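PDB 4WES: nitrogenase molybdenum-iron protein alpha chain from Clostridium pasteurianum, which forms part of the molybdenum-iron component of nitrogenase, which reduces dinitrogen to ammonium with electrons and ATP energy delivered through the iron protein. Local coordinates for residues His371-Asp374 / Val380-Thr383. Numbering follows the deposited sequence.
Sequences HRDD and VIPT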
ATOM      1  N   HIS A 371      31.114  32.177  11.549  1.00  9.78           N
ATOM      2  CA  HIS A 371      31.813  33.221  12.244  1.00 10.19           C
ATOM      3  C   HIS A 371      32.087  34.379  11.269  1.00 10.19           C
ATOM      4  O   HIS A 371      31.884  34.244  10.058  1.00 10.15           O
ATOM      5  CB  HIS A 371      33.124  32.716  12.867  1.00  9.78           C
ATOM      6  CG  HIS A 371      32.954  31.584  13.833  1.00 10.08           C
ATOM      7  ND1 HIS A 371      34.012  31.128  14.585  1.00 10.77           N
ATOM      8  CD2 HIS A 371      31.921  30.753  14.114  1.00  9.94           C
ATOM      9  CE1 HIS A 371      33.625  30.090  15.304  1.00 10.58           C
ATOM     10  NE2 HIS A 371      32.363  29.835  15.040  1.00 10.80           N
ATOM     11  N   ARG A 372      32.619  35.495  11.784  1.00 10.54           N
ATOM     12  CA  ARG A 372      32.871  36.640  10.912  1.00 10.82           C
ATOM     13  C   ARG A 372      33.779  36.267   9.748  1.00 11.20           C
ATOM     14  O   ARG A 372      33.608  36.806   8.650  1.00 12.01           O
ATOM     15  CB  ARG A 372      33.467  37.805  11.698  1.00 11.67           C
ATOM     16  CG  ARG A 372      32.438  38.588  12.507  1.00 12.22           C
ATOM     17  CD  ARG A 372      33.068  39.792  13.180  1.00 12.81           C
ATOM     18  NE  ARG A 372      33.639  40.695  12.192  1.00 13.14           N
ATOM     19  CZ  ARG A 372      34.796  41.304  12.326  1.00 14.15           C
ATOM     20  NH1 ARG A 372      35.456  41.275  13.473  1.00 15.63           N
ATOM     21  NH2 ARG A 372      35.275  41.978  11.303  1.00 15.56           N
ATOM     22  N   ASP A 373      34.751  35.369   9.958  1.00 11.22           N
ATOM     23  CA  ASP A 373      35.647  34.983   8.874  1.00 11.11           C
ATOM     24  C   ASP A 373      34.923  34.298   7.712  1.00 11.56           C
ATOM     25  O   ASP A 373      35.375  34.385   6.541  1.00 12.27           O
ATOM     26  CB  ASP A 373      36.858  34.155   9.352  1.00 12.41           C
ATOM     27  CG  ASP A 373      36.533  33.100  10.411  1.00 12.32           C
ATOM     28  OD1 ASP A 373      35.825  33.378  11.389  1.00 14.88           O
ATOM     29  OD2 ASP A 373      37.111  32.005  10.272  1.00 15.22           O
ATOM     30  N   ASP A 374      33.873  33.528   7.996  1.00 10.37           N
ATOM     31  CA  ASP A 374      33.108  32.906   6.911  1.00 10.34           C
ATOM     32  C   ASP A 374      32.340  33.941   6.092  1.00 10.34           C
ATOM     33  O   ASP A 374      32.123  33.749   4.895  1.00 11.11           O
ATOM     34  CB  ASP A 374      32.152  31.867   7.462  1.00  9.92           C
ATOM     35  CG  ASP A 374      32.887  30.806   8.264  1.00  9.67           C
ATOM     36  OD1 ASP A 374      33.597  29.987   7.651  1.00 10.50           O
ATOM     37  OD2 ASP A 374      32.770  30.863   9.500  1.00 10.92           O
ATOM     38  N   VAL A 380      39.902  38.928   8.423  1.00 14.35           N
ATOM     39  CA  VAL A 380      39.395  39.642   9.601  1.00 15.97           C
ATOM     40  C   VAL A 380      39.698  38.927  10.924  1.00 15.01           C
ATOM     41  O   VAL A 380      39.416  39.474  11.992  1.00 15.76           O
ATOM     42  CB  VAL A 380      37.892  39.969   9.520  1.00 14.89           C
ATOM     43  CG1 VAL A 380      37.553  40.658   8.209  1.00 16.82           C
ATOM     44  CG2 VAL A 380      37.026  38.734   9.766  1.00 15.05           C
ATOM     45  N   ILE A 381      40.287  37.742  10.880  1.00 15.52           N
ATOM     46  CA  ILE A 381      40.494  36.944  12.099  1.00 16.04           C
ATOM     47  C   ILE A 381      41.192  37.722  13.232  1.00 16.47           C
ATOM     48  O   ILE A 381      40.763  37.654  14.390  1.00 18.21           O
ATOM     49  CB  ILE A 381      41.182  35.594  11.790  1.00 15.38           C
ATOM     50  CG1 ILE A 381      40.175  34.646  11.108  1.00 14.98           C
ATOM     51  CG2 ILE A 381      41.751  34.982  13.054  1.00 16.72           C
ATOM     52  CD1 ILE A 381      40.778  33.354  10.605  1.00 16.18           C
ATOM     53  N   PRO A 382      42.246  38.503  12.917  1.00 18.12           N
ATOM     54  CA  PRO A 382      42.921  39.232  14.013  1.00 19.39           C
ATOM     55  C   PRO A 382      42.026  40.233  14.772  1.00 20.71           C
ATOM     56  O   PRO A 382      42.374  40.631  15.896  1.00 25.08           O
ATOM     57  CB  PRO A 382      44.050  39.965  13.294  1.00 25.23           C
ATOM     58  CG  PRO A 382      44.350  39.107  12.103  1.00 23.60           C
ATOM     59  CD  PRO A 382      43.014  38.588  11.658  1.00 19.51           C
ATOM     60  N   THR A 383      40.900  40.615  14.173  1.00 18.11           N
ATOM     61  CA  THR A 383      39.998  41.602  14.746  1.00 19.21           C
ATOM     62  C   THR A 383      38.827  40.980  15.482  1.00 19.28           C
ATOM     63  O   THR A 383      38.009  41.703  16.072  1.00 23.68           O
ATOM     64  CB  THR A 383      39.395  42.524  13.655  1.00 20.59           C
ATOM     65  OG1 THR A 383      38.402  41.829  12.875  1.00 18.58           O
ATOM     66  CG2 THR A 383      40.445  43.156  12.773  1.00 22.70           C
TER
HETATM   67  O   HOH W   1      37.490  43.859  10.686  1.00 37.05           O
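Arg372 leaves its backbone with CG opposite the carbonyl carbon, runs extended and then bends at chi3 (60°), which carries its guanidinium over Val380 to the hydroxyl of Thr383; that hydroxyl is set between its own backbone N and carbonyl carbon (chi1 74°). Arg372 NH1 donates to Thr383 OG1 at 3.1 Å, a bent bond (146°) whose acceptor is tilted somewhat from the guanidinium plane. Water 1, near that plane at the edge of the group, accepts from Arg372 NH2 and donates to the same Thr383 OG1, closing a small ring. The hydroxyl in turn donates to Val380 O, with 2.7 Å between Thr383 OG1 and that oxygen, which also accepts from Thr383 N. Val380 CG2 lies under one guanidinium face, offset toward its rim, and Val380 CB comes within 3.8 Å of Arg372 NH2. The main charge partner of Arg372 is Glu376, one helical turn on, which binds NE and probably steadies the bent side chain. Beside this polar corner, Ile381 CG1 packs obliquely against Asp373 CB at 3.8 Å. At the same N-terminal end of the helix, Asp374 OD2 accepts from the N of His371, the N-cap residue, and is bridged to Arg264. The side chain of Asp373 lies about 12 Å from the iron-molybdenum cofactor, and the contact joins the start of helix 372-376 to the 3-10 turn a few residues later, within the nitrogenase component 1 fold.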